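Local structure of dehalogenase (Rhodospirillaceae, 6A41) at residues A104-A109 with A152-G156; H19-R23 with Y48-F52; S179-E183 with H239-W243. The protein probably catalyses dehalogenation, in the manner of halohydrin dehalogenases, on a Rossmann-type fold related to the short-chain dehydrogenases and reductases. All coordinates share one frame. Residue numbers count along the deposited sequence, not the author numbering.

Interaction 1: residues A104-A109 with A152-G156; sequences ALEVMA and ARAAG
Two helices running in roughly the same direction, 98-126 and 147-158, meet here in the Rossmann-type fold of the short-chain dehydrogenase family, where these two helices form a subunit interface. The short segments 104-109 and 152-156 run at 31° (signed crossing -31°), axes 8.3 Å apart, with Leu105 level with Ala152 (CA-CA 4.9 Å) and Ala109 level with Gly156 (CA-CA 4.6 Å). Small residues permit this closeness. Ala104 sets its CB 3.9 Å from Ala152 CB. Leu105 (chi1 m, chi2 t) lays CD2 3.6 Å from Ala152 CA and 4.1 Å from Ala155 CB, and also packs on Val110 of the second subunit. At residues 106-109 the helix widens into a pi-type turn, yet Ala109 N still bonds to Leu105 O at 3.0 Å. Met108, modelled as selenomethionine (m, t, m), reaches across with CE 3.5 Å from Ala152 CB; a CB on Gly156 would come to a tight 3.0 Å from Met108 O, so glycine suits the position. Ala109 CB rests 3.7 Å from Ala155 CB. Arg153, spaced from Ser136 and Tyr149 as in the Ser-Tyr-Arg triad of halohydrin dehalogenases, hydrogen-bonds through NE to Tyr149 OH; Met108 SE covers one guanidinium face, 3.2 Å from Arg153 NE.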
loop_
_atom_site.group_PDB
_atom_site.type_symbol
_atom_site.label_atom_id
_atom_site.label_comp_id
_atom_site.label_asym_id
_atom_site.label_seq_id
_atom_site.Cartn_x
_atom_site.Cartn_y
_atom_site.Cartn_z
ATOM N N ALA A 104 -9.672 -2.053 23.277
ATOM C CA ALA A 104 -8.541 -1.790 22.390
ATOM C C ALA A 104 -8.790 -0.637 21.508
ATOM O O ALA A 104 -7.904 0.225 21.325
ATOM C CB ALA A 104 -8.243 -3.020 21.580
ATOM N N LEU A 105 -10.002 -0.560 20.968
ATOM C CA LEU A 105 -10.339 0.578 20.116
ATOM C C LEU A 105 -10.381 1.823 20.915
ATOM O O LEU A 105 -10.028 2.936 20.386
ATOM C CB LEU A 105 -11.703 0.344 19.486
ATOM C CG LEU A 105 -11.717 -0.747 18.425
ATOM C CD1 LEU A 105 -13.092 -1.260 18.114
ATOM C CD2 LEU A 105 -11.061 -0.297 17.126
ATOM N N GLU A 106 -10.883 1.740 22.136
ATOM C CA GLU A 106 -10.926 2.963 22.977
ATOM C C GLU A 106 -9.533 3.567 23.200
ATOM O O GLU A 106 -9.334 4.797 23.106
ATOM C CB GLU A 106 -11.576 2.709 24.311
ATOM C CG GLU A 106 -11.713 3.925 25.205
ATOM C CD GLU A 106 -12.854 4.852 24.715
ATOM O OE1 GLU A 106 -13.739 4.398 23.932
ATOM O OE2 GLU A 106 -12.800 6.046 25.047
ATOM N N VAL A 107 -8.594 2.683 23.573
ATOM C CA VAL A 107 -7.253 3.110 23.920
ATOM C C VAL A 107 -6.430 3.571 22.697
ATOM O O VAL A 107 -5.665 4.518 22.798
ATOM C CB VAL A 107 -6.574 2.017 24.750
ATOM C CG1 VAL A 107 -5.101 2.351 24.938
ATOM C CG2 VAL A 107 -7.284 1.774 26.090
HETATM N N MSE A 108 -6.610 2.940 21.523
HETATM C CA MSE A 108 -5.710 3.063 20.444
HETATM C C MSE A 108 -6.291 3.936 19.326
HETATM O O MSE A 108 -5.534 4.322 18.439
HETATM C CB MSE A 108 -5.125 1.701 19.886
HETATM C CG MSE A 108 -4.279 1.124 21.039
HETATM SE SE MSE A 108 -3.349 -0.507 20.559
HETATM C CE MSE A 108 -4.928 -1.686 20.262
ATOM N N ALA A 109 -7.588 4.216 19.330
ATOM C CA ALA A 109 -8.137 5.037 18.312
ATOM C C ALA A 109 -8.943 6.196 18.908
ATOM O O ALA A 109 -8.699 7.364 18.558
ATOM C CB ALA A 109 -8.938 4.224 17.295
ATOM N N ALA A 152 -7.639 -2.617 15.816
ATOM C CA ALA A 152 -7.629 -1.357 16.548
ATOM C C ALA A 152 -6.420 -0.513 16.161
ATOM O O ALA A 152 -6.544 0.675 16.076
ATOM C CB ALA A 152 -7.604 -1.629 18.046
ATOM N N ARG A 153 -5.253 -1.113 15.910
ATOM C CA ARG A 153 -4.080 -0.357 15.386
ATOM C C ARG A 153 -4.405 0.173 14.007
ATOM O O ARG A 153 -4.012 1.246 13.648
ATOM C CB ARG A 153 -2.891 -1.271 15.275
ATOM C CG ARG A 153 -2.268 -1.549 16.624
ATOM C CD ARG A 153 -1.725 -0.308 17.276
ATOM N NE ARG A 153 -0.893 -0.489 18.453
ATOM C CZ ARG A 153 -0.512 0.534 19.233
ATOM N NH1 ARG A 153 -0.951 1.781 19.050
ATOM N NH2 ARG A 153 0.244 0.290 20.247
ATOM N N ALA A 154 -5.082 -0.643 13.199
ATOM C CA ALA A 154 -5.517 -0.131 11.872
ATOM C C ALA A 154 -6.418 1.127 12.020
ATOM O O ALA A 154 -6.363 1.975 11.177
ATOM C CB ALA A 154 -6.275 -1.189 11.097
ATOM N N ALA A 155 -7.306 1.133 13.022
ATOM C CA ALA A 155 -8.208 2.295 13.247
ATOM C C ALA A 155 -7.383 3.514 13.557
ATOM O O ALA A 155 -7.649 4.597 13.026
ATOM C CB ALA A 155 -9.201 2.024 14.368
ATOM N N GLY A 156 -6.360 3.309 14.348
ATOM C CA GLY A 156 -5.429 4.384 14.690
ATOM C C GLY A 156 -4.760 4.922 13.446
ATOM O O GLY A 156 -4.738 6.163 13.189
#

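Interaction 2: residues H19-R23 with Y48-F52; sequences HGTTR and YESQF
This is an aromatic, partly buried helix-helix contact within the first two beta-alpha units of the Rossmann-type fold, joining the N-terminal half of helix 18-27 to the C-terminal end of helix 42-51 and the residue after it. Residues 19-23 are helical; Phe52 (phi/psi -130/70) leaves its helix, though Phe52 N still bonds to Tyr48 O at 2.9 Å. The closest CA pair is Arg23 and Phe52, 6.8 Å apart. Phe52 (chi1 m) fills the gap: Thr22 lies over one ring face, CG2 3.4 Å from Phe52 CG, and the ring edge points at the face of His19 (chi1 m) in a T-shaped pair, centroids 4.9 Å apart, planes at 71°. Tyr48 (chi1 t) donates from OH to Thr22 OG1 at 2.8 Å; Thr22 OG1 also bonds to Gly18 O, so a hydroxyl, able to accept and donate, suits this spot. His19 NE2 is hydrogen-bonded to Glu14; Gln51 merely touches the imidazole. Beneath, Thr22 touches Ile10 of strand 7-10 and Tyr48 touches Val32 of strand 31-34, while Arg23 forms a salt bridge to Asp215 of helix 214-225.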
loop_
_atom_site.group_PDB
_atom_site.type_symbol
_atom_site.label_atom_id
_atom_site.label_comp_id
_atom_site.label_asym_id
_atom_site.label_seq_id
_atom_site.Cartn_x
_atom_site.Cartn_y
_atom_site.Cartn_z
ATOM N N HIS A 19 9.908 6.628 26.822
ATOM C CA HIS A 19 11.237 6.852 27.272
ATOM C C HIS A 19 12.212 7.113 26.162
ATOM O O HIS A 19 13.049 8.019 26.279
ATOM C CB HIS A 19 11.724 5.692 28.151
ATOM C CG HIS A 19 11.082 5.700 29.500
ATOM N ND1 HIS A 19 11.663 5.085 30.588
ATOM C CD2 HIS A 19 10.026 6.403 29.974
ATOM C CE1 HIS A 19 10.892 5.305 31.651
ATOM N NE2 HIS A 19 9.894 6.091 31.302
ATOM N N GLY A 20 12.142 6.280 25.107
ATOM C CA GLY A 20 13.050 6.486 23.899
ATOM C C GLY A 20 12.829 7.888 23.365
ATOM O O GLY A 20 13.767 8.584 23.064
ATOM N N THR A 21 11.541 8.286 23.207
ATOM C CA THR A 21 11.263 9.539 22.638
ATOM C C THR A 21 11.758 10.663 23.585
ATOM O O THR A 21 12.324 11.586 23.133
ATOM C CB THR A 21 9.775 9.731 22.341
ATOM O OG1 THR A 21 9.332 8.633 21.475
ATOM C CG2 THR A 21 9.552 11.069 21.631
ATOM N N THR A 22 11.513 10.557 24.889
ATOM C CA THR A 22 11.959 11.615 25.816
ATOM C C THR A 22 13.463 11.844 25.691
ATOM O O THR A 22 13.962 12.984 25.569
ATOM C CB THR A 22 11.681 11.181 27.262
ATOM O OG1 THR A 22 10.293 11.100 27.478
ATOM C CG2 THR A 22 12.259 12.181 28.252
ATOM N N ARG A 23 14.147 10.715 25.742
ATOM C CA ARG A 23 15.620 10.665 25.722
ATOM C C ARG A 23 16.231 11.337 24.478
ATOM O O ARG A 23 17.157 12.214 24.571
ATOM C CB ARG A 23 16.123 9.209 25.810
ATOM C CG ARG A 23 17.607 9.101 25.963
ATOM C CD ARG A 23 18.174 7.649 25.985
ATOM N NE ARG A 23 17.537 6.955 27.058
ATOM C CZ ARG A 23 16.607 5.999 27.017
ATOM N NH1 ARG A 23 16.153 5.471 25.940
ATOM N NH2 ARG A 23 16.137 5.571 28.197
ATOM N N TYR A 48 10.454 10.151 37.031
ATOM C CA TYR A 48 10.618 10.475 35.563
ATOM C C TYR A 48 11.627 11.640 35.366
ATOM O O TYR A 48 12.514 11.655 34.541
ATOM C CB TYR A 48 9.260 10.799 34.958
ATOM C CG TYR A 48 9.298 11.280 33.523
ATOM C CD1 TYR A 48 9.578 10.400 32.476
ATOM C CD2 TYR A 48 9.083 12.592 33.245
ATOM C CE1 TYR A 48 9.634 10.825 31.164
ATOM C CE2 TYR A 48 9.134 13.019 31.955
ATOM C CZ TYR A 48 9.459 12.130 30.893
ATOM O OH TYR A 48 9.370 12.667 29.545
ATOM N N GLU A 49 11.427 12.696 36.126
ATOM C CA GLU A 49 12.187 13.883 36.029
ATOM C C GLU A 49 13.658 13.637 36.460
ATOM O O GLU A 49 14.576 14.233 35.862
ATOM C CB GLU A 49 11.569 15.048 36.783
ATOM C CG GLU A 49 10.229 15.504 36.170
ATOM C CD GLU A 49 9.627 16.756 36.791
ATOM O OE1 GLU A 49 10.193 17.210 37.835
ATOM O OE2 GLU A 49 8.633 17.307 36.273
ATOM N N SER A 50 13.896 12.754 37.389
ATOM C CA SER A 50 15.259 12.495 37.765
ATOM C C SER A 50 15.966 11.621 36.699
ATOM O O SER A 50 17.163 11.747 36.452
ATOM C CB SER A 50 15.288 11.944 39.177
ATOM O OG SER A 50 15.146 10.578 39.077
ATOM N N GLN A 51 15.236 10.723 36.046
ATOM C CA GLN A 51 15.767 9.921 34.929
ATOM C C GLN A 51 15.995 10.753 33.664
ATOM O O GLN A 51 16.988 10.505 32.959
ATOM C CB GLN A 51 14.782 8.810 34.663
ATOM C CG GLN A 51 15.096 7.694 33.743
ATOM C CD GLN A 51 13.951 6.618 33.887
ATOM O OE1 GLN A 51 12.885 6.719 34.717
ATOM N NE2 GLN A 51 14.160 5.590 33.144
ATOM N N PHE A 52 15.154 11.779 33.430
ATOM C CA PHE A 52 15.218 12.589 32.225
ATOM C C PHE A 52 15.240 14.072 32.558
ATOM O O PHE A 52 14.246 14.786 32.335
ATOM C CB PHE A 52 13.993 12.255 31.351
ATOM C CG PHE A 52 13.921 10.807 30.945
ATOM C CD1 PHE A 52 14.833 10.280 30.024
ATOM C CD2 PHE A 52 13.000 9.949 31.502
ATOM C CE1 PHE A 52 14.834 8.911 29.682
ATOM C CE2 PHE A 52 12.926 8.601 31.069
ATOM C CZ PHE A 52 13.869 8.085 30.220
#

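Interaction 3: residues S179-E183 with H239-W243; sequences SNYVE and HAGGW
Ser179 and His239 end two parallel strands and form one bridge, with CA atoms 4.6 Å apart; the chains stay together for one more residue, Asn180 and Ala240 also lying 4.6 Å apart between CA atoms. Asn180 N donates a hydrogen bond to His239 O (3.1 Å, 161°). Two CA-H...O contacts flank it. One runs from Ser179 CA to His239 O at 3.4 Å. The other runs from Ala240 CA to Asn180 O at 3.3 Å. Beyond this the chains leave regular structure. Tyr181 adopts left-handed helical angles (58/33). Ala240 to Trp243 form a type I' turn closed by Trp243 N to Ala240 O at 3.0 Å; its corners, Gly241 (63/23) and Gly242 (91/-2), have positive phi, and at Gly242 a CB would strike the preceding carbonyl.

The turn brings Trp243 (chi1 t) back toward Tyr181 (chi1 m). They make a T-shaped pair, the tyrosine edge on the indole face: the centroids of the Tyr181 ring and the Trp243 five-membered ring are 4.8 Å apart, planes at 67°, with Tyr181 CE2 3.5 Å from Trp243 CD1. Asn180 and Ala240 pack CB to CB at 3.8 Å. Val182 CG2 meets the edge of the His239 ring, 3.6 Å from His239 ND1, a buried nitrogen left without a polar partner.

Phe231 of the third subunit packs on Tyr181 and Val182. The bridge continues the parallel Rossmann sheet, where strand 172-179 lies between 129-136 and 236-239, and Ser179 and His239 point to one face, which Leu217 of helix 214-225 covers.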
loop_
_atom_site.group_PDB
_atom_site.type_symbol
_atom_site.label_atom_id
_atom_site.label_comp_id
_atom_site.label_asym_id
_atom_site.label_seq_id
_atom_site.Cartn_x
_atom_site.Cartn_y
_atom_site.Cartn_z
ATOM N N SER A 179 5.364 0.985 14.477
ATOM C CA SER A 179 6.421 0.149 15.102
ATOM C C SER A 179 6.117 -1.323 15.135
ATOM O O SER A 179 4.977 -1.761 15.200
ATOM C CB SER A 179 6.669 0.578 16.561
ATOM O OG SER A 179 7.906 0.101 17.081
ATOM N N ASN A 180 7.172 -2.136 15.089
ATOM C CA ASN A 180 7.068 -3.529 15.569
ATOM C C ASN A 180 8.514 -4.018 15.872
ATOM O O ASN A 180 9.481 -3.537 15.339
ATOM C CB ASN A 180 6.394 -4.498 14.508
ATOM C CG ASN A 180 5.651 -5.766 15.135
ATOM O OD1 ASN A 180 5.068 -6.597 14.381
ATOM N ND2 ASN A 180 5.714 -5.925 16.401
ATOM N N TYR A 181 8.618 -5.004 16.766
ATOM C CA TYR A 181 9.861 -5.600 17.180
ATOM C C TYR A 181 10.841 -4.602 17.771
ATOM O O TYR A 181 12.047 -4.792 17.535
ATOM C CB TYR A 181 10.499 -6.389 15.989
ATOM C CG TYR A 181 9.594 -7.502 15.578
ATOM C CD1 TYR A 181 9.480 -8.578 16.392
ATOM C CD2 TYR A 181 8.878 -7.493 14.403
ATOM C CE1 TYR A 181 8.650 -9.619 16.115
ATOM C CE2 TYR A 181 8.015 -8.504 14.085
ATOM C CZ TYR A 181 7.909 -9.618 14.935
ATOM O OH TYR A 181 7.011 -10.678 14.703
ATOM N N VAL A 182 10.354 -3.555 18.464
ATOM C CA VAL A 182 11.187 -2.571 19.126
ATOM C C VAL A 182 11.127 -2.855 20.621
ATOM O O VAL A 182 10.008 -2.964 21.173
ATOM C CB VAL A 182 10.761 -1.143 18.898
ATOM C CG1 VAL A 182 11.658 -0.187 19.713
ATOM C CG2 VAL A 182 10.783 -0.801 17.434
ATOM N N GLU A 183 12.304 -3.023 21.243
ATOM C CA GLU A 183 12.398 -3.208 22.712
ATOM C C GLU A 183 11.553 -2.127 23.348
ATOM O O GLU A 183 11.807 -0.941 23.160
ATOM C CB GLU A 183 13.815 -3.094 23.199
ATOM C CG GLU A 183 14.670 -4.181 22.591
ATOM C CD GLU A 183 16.179 -4.031 22.909
ATOM O OE1 GLU A 183 16.562 -3.065 23.603
ATOM O OE2 GLU A 183 16.949 -4.889 22.447
ATOM N N HIS A 239 8.416 0.931 11.069
ATOM C CA HIS A 239 9.617 0.936 11.877
ATOM C C HIS A 239 9.696 -0.415 12.571
ATOM O O HIS A 239 9.478 -0.552 13.697
ATOM C CB HIS A 239 9.555 2.084 12.873
ATOM C CG HIS A 239 10.814 2.276 13.625
ATOM N ND1 HIS A 239 11.121 1.517 14.725
ATOM C CD2 HIS A 239 11.864 3.108 13.417
ATOM C CE1 HIS A 239 12.303 1.916 15.206
ATOM N NE2 HIS A 239 12.770 2.892 14.456
ATOM N N ALA A 240 10.082 -1.413 11.749
ATOM C CA ALA A 240 10.043 -2.786 12.149
ATOM C C ALA A 240 11.122 -3.626 11.531
ATOM O O ALA A 240 10.905 -4.810 11.330
ATOM C CB ALA A 240 8.699 -3.337 11.756
ATOM N N GLY A 241 12.297 -3.050 11.264
ATOM C CA GLY A 241 13.408 -3.803 10.791
ATOM C C GLY A 241 13.239 -4.479 9.442
ATOM O O GLY A 241 13.853 -5.483 9.185
ATOM N N GLY A 242 12.345 -3.962 8.648
ATOM C CA GLY A 242 11.980 -4.583 7.353
ATOM C C GLY A 242 10.801 -5.605 7.365
ATOM O O GLY A 242 10.397 -6.065 6.323
ATOM N N TRP A 243 10.255 -5.861 8.545
ATOM C CA TRP A 243 9.199 -6.856 8.691
ATOM C C TRP A 243 7.946 -6.378 7.923
ATOM O O TRP A 243 7.194 -7.230 7.420
ATOM C CB TRP A 243 8.944 -7.093 10.173
ATOM C CG TRP A 243 7.880 -8.039 10.503
ATOM C CD1 TRP A 243 8.016 -9.398 10.745
ATOM C CD2 TRP A 243 6.495 -7.715 10.750
ATOM N NE1 TRP A 243 6.790 -9.937 11.008
ATOM C CE2 TRP A 243 5.851 -8.931 11.097
ATOM C CE3 TRP A 243 5.745 -6.504 10.698
ATOM C CZ2 TRP A 243 4.487 -9.021 11.361
ATOM C CZ3 TRP A 243 4.350 -6.578 10.972
ATOM C CH2 TRP A 243 3.753 -7.834 11.335
#

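All three contacts belong to one Rossmann-type domain but join different elements. Interactions 1 and 3 are buried and also lie against other subunits, the second and the third respectively; interaction 2 is partly buried, is touched by no other chain of the assembly, and lies across the chain's centre from interaction 1, their centres 25 Å apart. Chemistry follows place: alanines and glycine let helices approach closely in interaction 1, with no hydrogen bond between its segments; aromatic rings and a hydroxyl pair bridge the wider gap of interaction 2; interaction 3 adds to its own T-shaped pair a backbone hydrogen bond that extends the sheet. Helix 214-225 relates the last two, touching 19-23 and 179-183 alike.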